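Local coordinates for protein putative ABC transporter (PDB 4PE6) that probably serves as the solute-binding component of an ABC transporter, likely for sugars or related compounds, and here holds a trihydroxybutanoic acid, at residues K18-S24 / I53-V59; V109-D113 / Q263-A267. The contacts are given in a common frame with arbitrary orientation. Numbering follows the deposited sequence.

In the fold
Both contacts belong to the same lobe of a periplasmic-binding-protein fold and reach the same sheet, where the strands run 55-60, 20-25, 84-88, 108-112 in that order. Contact 1 pairs the edge strand 55-60, at one end of the sheet, with 20-25; contact 2, later in the chain, lays helix 263-275 against strand 108-112. Their centres are about 13 Å apart, and they meet where L23 CD1 lies 4.0 Å from F112 CZ and 4.3 Å from S264 CB. Helix 263-275 also covers I21 and I53 of contact 1, so it packs on strand 20-25 and on the loop leading into strand 55-60. Contact 2 reaches the ligand through D113, whereas the side chain of L23 stays about 11 Å from it.

Contact 1: K18-S24 / I53-V59; sequences KPFIALS and IGKYKVV
Two extended strands, 20-24 and 55-59, run parallel (8° between axes, 4.7 Å at closest approach) in the register F20-K55, I21-Y56, A22-K57, L23-V58, S24-V59. Backbone hydrogen bonds zigzag between them: I21 N to K55 O 3.0 Å, K57 N to I21 O 3.2 Å, L23 N to K57 O 2.7 Å and V59 N to L23 O 2.8 Å. At the entry, P19 O accepts from G54 N (2.9 Å) and weakly from K55 N (3.5 Å). One water bridges S24 OG (2.7 Å) and V59 O (2.9 Å); S24 OG also hydrogen-bonds Q70 NE2 of helix 67-78. On the face of F20, A22 and S24, the all-t chain of K55 lies over the F20 ring (chi1 t), with CD 4.0 Å and NZ 4.8 Å from its centroid, combining CH-pi and cation-pi contacts; K57 CB meets the ring edge, 3.8 Å from F20 CE1. Apolar contact joins I21 CG1 to I53 CG2 (4.1 Å). The strands belong to a right-handed beta-alpha-beta crossover through helix 31-49, which covers L23, Y56 and V58; helix 67-78 covers A22, S24, K57 and V59, and strand 84-88 pairs with 20-25 along its other edge.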
loop_
_atom_site.group_PDB
_atom_site.type_symbol
_atom_site.label_atom_id
_atom_site.label_comp_id
_atom_site.label_asym_id
_atom_site.label_seq_id
_atom_site.Cartn_x
_atom_site.Cartn_y
_atom_site.Cartn_z
ATOM N N LYS A 18 -7.089 -29.103 7.986
ATOM C CA LYS A 18 -7.084 -27.624 8.198
ATOM C C LYS A 18 -6.770 -26.889 6.892
ATOM O O LYS A 18 -5.995 -27.371 6.085
ATOM C CB LYS A 18 -6.066 -27.245 9.274
ATOM C CG LYS A 18 -6.288 -27.919 10.622
ATOM C CD LYS A 18 -7.594 -27.464 11.243
ATOM C CE LYS A 18 -7.774 -28.000 12.657
ATOM N NZ LYS A 18 -9.072 -27.529 13.218
ATOM N N PRO A 19 -7.376 -25.710 6.680
ATOM C CA PRO A 19 -7.204 -25.070 5.377
ATOM C C PRO A 19 -5.788 -24.651 4.944
ATOM O O PRO A 19 -4.945 -24.285 5.766
ATOM C CB PRO A 19 -8.085 -23.827 5.468
ATOM C CG PRO A 19 -8.476 -23.699 6.899
ATOM C CD PRO A 19 -8.428 -25.062 7.473
ATOM N N PHE A 20 -5.602 -24.662 3.626
ATOM C CA PHE A 20 -4.403 -24.171 2.955
ATOM C C PHE A 20 -4.721 -22.791 2.360
ATOM O O PHE A 20 -5.567 -22.664 1.466
ATOM C CB PHE A 20 -3.968 -25.189 1.892
ATOM C CG PHE A 20 -2.876 -24.718 0.960
ATOM C CD1 PHE A 20 -1.919 -23.776 1.350
ATOM C CD2 PHE A 20 -2.789 -25.259 -0.310
ATOM C CE1 PHE A 20 -0.928 -23.366 0.473
ATOM C CE2 PHE A 20 -1.799 -24.854 -1.196
ATOM C CZ PHE A 20 -0.865 -23.906 -0.803
ATOM N N ILE A 21 -4.056 -21.765 2.892
ATOM C CA ILE A 21 -4.207 -20.371 2.426
ATOM C C ILE A 21 -3.002 -19.975 1.557
ATOM O O ILE A 21 -1.869 -19.973 2.033
ATOM C CB ILE A 21 -4.274 -19.382 3.605
ATOM C CG1 ILE A 21 -5.312 -19.834 4.657
ATOM C CG2 ILE A 21 -4.561 -17.974 3.106
ATOM C CD1 ILE A 21 -6.723 -19.994 4.117
ATOM N N ALA A 22 -3.247 -19.673 0.278
ATOM C CA ALA A 22 -2.197 -19.263 -0.646
ATOM C C ALA A 22 -2.276 -17.750 -0.859
ATOM O O ALA A 22 -3.364 -17.202 -0.906
ATOM C CB ALA A 22 -2.377 -19.993 -1.962
ATOM N N LEU A 23 -1.128 -17.087 -0.948
ATOM C CA LEU A 23 -1.071 -15.647 -1.249
ATOM C C LEU A 23 -0.214 -15.411 -2.489
ATOM O O LEU A 23 0.968 -15.818 -2.550
ATOM C CB LEU A 23 -0.537 -14.850 -0.062
ATOM C CG LEU A 23 -0.620 -13.321 -0.153
ATOM C CD1 LEU A 23 -0.619 -12.704 1.248
ATOM C CD2 LEU A 23 0.493 -12.712 -0.985
ATOM N N SER A 24 -0.799 -14.744 -3.470
ATOM C CA SER A 24 -0.092 -14.380 -4.698
ATOM C C SER A 24 0.048 -12.859 -4.742
ATOM O O SER A 24 -0.950 -12.124 -4.698
ATOM C CB SER A 24 -0.856 -14.858 -5.933
ATOM O OG SER A 24 -0.345 -14.262 -7.105
ATOM N N ILE A 53 -5.268 -22.960 10.652
ATOM C CA ILE A 53 -4.898 -23.338 9.288
ATOM C C ILE A 53 -3.868 -24.451 9.357
ATOM O O ILE A 53 -3.222 -24.628 10.392
ATOM C CB ILE A 53 -4.322 -22.153 8.495
ATOM C CG1 ILE A 53 -2.930 -21.744 9.005
ATOM C CG2 ILE A 53 -5.250 -20.953 8.569
ATOM C CD1 ILE A 53 -2.258 -20.741 8.093
ATOM N N GLY A 54 -3.710 -25.179 8.254
ATOM C CA GLY A 54 -2.730 -26.267 8.173
ATOM C C GLY A 54 -1.490 -25.913 7.383
ATOM O O GLY A 54 -0.438 -26.512 7.565
ATOM N N LYS A 55 -1.614 -24.932 6.497
ATOM C CA LYS A 55 -0.568 -24.621 5.555
ATOM C C LYS A 55 -0.789 -23.230 4.963
ATOM O O LYS A 55 -1.933 -22.773 4.792
ATOM C CB LYS A 55 -0.553 -25.664 4.437
ATOM C CG LYS A 55 0.599 -25.541 3.452
ATOM C CD LYS A 55 0.509 -26.601 2.365
ATOM C CE LYS A 55 1.530 -26.325 1.277
ATOM N NZ LYS A 55 1.684 -27.479 0.350
ATOM N N TYR A 56 0.320 -22.557 4.685
ATOM C CA TYR A 56 0.295 -21.279 3.981
ATOM C C TYR A 56 1.472 -21.204 3.015
ATOM O O TYR A 56 2.518 -21.815 3.251
ATOM C CB TYR A 56 0.309 -20.106 4.970
ATOM C CG TYR A 56 1.620 -19.856 5.685
ATOM C CD1 TYR A 56 2.589 -19.019 5.142
ATOM C CD2 TYR A 56 1.880 -20.437 6.929
ATOM C CE1 TYR A 56 3.792 -18.792 5.808
ATOM C CE2 TYR A 56 3.066 -20.204 7.599
ATOM C CZ TYR A 56 4.016 -19.384 7.037
ATOM O OH TYR A 56 5.205 -19.170 7.708
ATOM N N LYS A 57 1.279 -20.465 1.925
ATOM C CA LYS A 57 2.300 -20.246 0.927
ATOM C C LYS A 57 2.202 -18.832 0.342
ATOM O O LYS A 57 1.094 -18.354 0.021
ATOM C CB LYS A 57 2.165 -21.271 -0.192
ATOM C CG LYS A 57 3.407 -21.405 -1.064
ATOM C CD LYS A 57 3.182 -22.430 -2.161
ATOM C CE LYS A 57 4.211 -22.340 -3.264
ATOM N NZ LYS A 57 5.454 -23.012 -2.830
ATOM N N VAL A 58 3.362 -18.189 0.215
ATOM C CA VAL A 58 3.510 -16.908 -0.457
ATOM C C VAL A 58 4.270 -17.045 -1.774
ATOM O O VAL A 58 5.369 -17.622 -1.832
ATOM C CB VAL A 58 4.265 -15.915 0.444
ATOM C CG1 VAL A 58 4.622 -14.641 -0.319
ATOM C CG2 VAL A 58 3.417 -15.596 1.658
ATOM N N VAL A 59 3.703 -16.497 -2.837
ATOM C CA VAL A 59 4.440 -16.420 -4.083
ATOM C C VAL A 59 4.440 -14.999 -4.617
ATOM O O VAL A 59 3.377 -14.394 -4.751
ATOM C CB VAL A 59 3.889 -17.402 -5.113
ATOM C CG1 VAL A 59 4.668 -17.277 -6.405
ATOM C CG2 VAL A 59 3.982 -18.838 -4.571
HETATM O O HOH W 1 2.261 -14.737 -7.403
#

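Contact 2: V109-D113 / Q263-A267; sequences VVVFD and QSVAA. With LTH ((2R,3S)-2,3,4-trihydroxybutanoic acid), chain C.
Strand 109-112 is extended and passes over the first turn of helix 263-275 nearly antiparallel to it, at 163°, with axes 8.9 Å apart. V110 points toward the helix and sets CG1 3.9 Å from A267 CB. V111 turns away, in the alternation of a strand. F112 again points toward the helix: its CB is 4.0 Å from A267 CB, and chi1 p lays the ring on the helix start, with S264 CA 4.1 Å from the ring centroid over the face, a CH-pi contact. D113, just past the strand's end, takes a left-handed backbone conformation (phi/psi 52/38). Its carboxylate (chi1 t) takes a hydrogen bond from Q263 NE2 to OD1 at 3.0 Å, and receives the ligand hydroxyls: LTH O4 to OD1 2.5 Å, LTH O2 to OD2 2.6 Å. N88 also binds OD2, and N30, R33 and S259 hold the ligand too. An acidic residue just after a strand's C-terminal end, gripping polyol hydroxyls, is consistent with a sugar-type periplasmic binding protein pocket.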
loop_
_atom_site.group_PDB
_atom_site.type_symbol
_atom_site.label_atom_id
_atom_site.label_comp_id
_atom_site.label_asym_id
_atom_site.label_seq_id
_atom_site.Cartn_x
_atom_site.Cartn_y
_atom_site.Cartn_z
ATOM N N VAL A 109 -11.693 -16.587 -2.959
ATOM C CA VAL A 109 -10.716 -15.635 -3.469
ATOM C C VAL A 109 -10.939 -14.277 -2.845
ATOM O O VAL A 109 -12.018 -13.709 -2.958
ATOM C CB VAL A 109 -10.782 -15.546 -5.014
ATOM C CG1 VAL A 109 -9.869 -14.447 -5.526
ATOM C CG2 VAL A 109 -10.419 -16.889 -5.628
ATOM N N VAL A 110 -9.919 -13.785 -2.143
ATOM C CA VAL A 110 -9.902 -12.437 -1.626
ATOM C C VAL A 110 -8.846 -11.642 -2.362
ATOM O O VAL A 110 -7.633 -11.926 -2.267
ATOM C CB VAL A 110 -9.601 -12.407 -0.113
ATOM C CG1 VAL A 110 -9.652 -10.989 0.407
ATOM C CG2 VAL A 110 -10.578 -13.299 0.644
ATOM N N VAL A 111 -9.312 -10.673 -3.141
ATOM C CA VAL A 111 -8.434 -9.693 -3.737
ATOM C C VAL A 111 -8.222 -8.600 -2.699
ATOM O O VAL A 111 -9.190 -8.068 -2.146
ATOM C CB VAL A 111 -9.071 -9.108 -4.999
ATOM C CG1 VAL A 111 -8.309 -7.877 -5.483
ATOM C CG2 VAL A 111 -9.172 -10.181 -6.082
ATOM N N PHE A 112 -6.974 -8.261 -2.413
ATOM C CA PHE A 112 -6.703 -7.231 -1.425
ATOM C C PHE A 112 -5.746 -6.173 -1.934
ATOM O O PHE A 112 -5.037 -6.386 -2.915
ATOM C CB PHE A 112 -6.250 -7.798 -0.067
ATOM C CG PHE A 112 -4.867 -8.361 -0.080
ATOM C CD1 PHE A 112 -4.648 -9.636 -0.551
ATOM C CD2 PHE A 112 -3.789 -7.602 0.334
ATOM C CE1 PHE A 112 -3.363 -10.182 -0.560
ATOM C CE2 PHE A 112 -2.517 -8.123 0.309
ATOM C CZ PHE A 112 -2.301 -9.403 -0.142
ATOM N N ASP A 113 -5.761 -5.026 -1.267
ATOM C CA ASP A 113 -4.973 -3.861 -1.644
ATOM C C ASP A 113 -5.190 -3.494 -3.102
ATOM O O ASP A 113 -4.255 -3.087 -3.807
ATOM C CB ASP A 113 -3.482 -4.126 -1.369
ATOM C CG ASP A 113 -2.616 -2.901 -1.594
ATOM O OD1 ASP A 113 -3.011 -1.819 -1.133
ATOM O OD2 ASP A 113 -1.533 -3.027 -2.233
ATOM N N GLN A 263 -3.386 -5.064 5.277
ATOM C CA GLN A 263 -4.487 -5.592 4.500
ATOM C C GLN A 263 -4.331 -7.087 4.238
ATOM O O GLN A 263 -5.328 -7.787 4.123
ATOM C CB GLN A 263 -4.626 -4.883 3.183
ATOM C CG GLN A 263 -5.228 -3.497 3.276
ATOM C CD GLN A 263 -5.133 -2.796 1.946
ATOM O OE1 GLN A 263 -6.067 -2.848 1.157
ATOM N NE2 GLN A 263 -3.983 -2.144 1.677
ATOM N N SER A 264 -3.089 -7.579 4.145
ATOM C CA SER A 264 -2.866 -8.990 3.965
ATOM C C SER A 264 -3.363 -9.840 5.149
ATOM O O SER A 264 -3.829 -10.977 4.964
ATOM C CB SER A 264 -1.376 -9.274 3.705
ATOM O OG SER A 264 -0.602 -8.886 4.832
ATOM N N VAL A 265 -3.212 -9.303 6.353
ATOM C CA VAL A 265 -3.637 -9.998 7.550
ATOM C C VAL A 265 -5.161 -9.956 7.634
ATOM O O VAL A 265 -5.803 -10.942 7.957
ATOM C CB VAL A 265 -3.049 -9.342 8.799
ATOM C CG1 VAL A 265 -3.596 -9.999 10.038
ATOM C CG2 VAL A 265 -1.525 -9.433 8.798
ATOM N N ALA A 266 -5.737 -8.804 7.337
ATOM C CA ALA A 266 -7.200 -8.704 7.279
ATOM C C ALA A 266 -7.771 -9.659 6.222
ATOM O O ALA A 266 -8.820 -10.244 6.418
ATOM C CB ALA A 266 -7.624 -7.271 6.985
ATOM N N ALA A 267 -7.077 -9.803 5.093
ATOM C CA ALA A 267 -7.510 -10.723 4.033
ATOM C C ALA A 267 -7.467 -12.183 4.514
ATOM O O ALA A 267 -8.338 -12.971 4.180
ATOM C CB ALA A 267 -6.647 -10.540 2.799
HETATM O O1 LTH C . 2.968 0.794 -1.827
HETATM C C1 LTH C . 2.479 -0.257 -2.383
HETATM O O LTH C . 3.134 -1.170 -2.932
HETATM C C2 LTH C . 0.950 -0.483 -2.298
HETATM O O2 LTH C . 0.560 -1.679 -3.019
HETATM C C3 LTH C . 0.174 0.676 -2.888
HETATM O O3 LTH C . 0.542 0.860 -4.253
HETATM C C4 LTH C . -1.332 0.349 -2.828
HETATM O O4 LTH C . -1.672 0.281 -1.418
#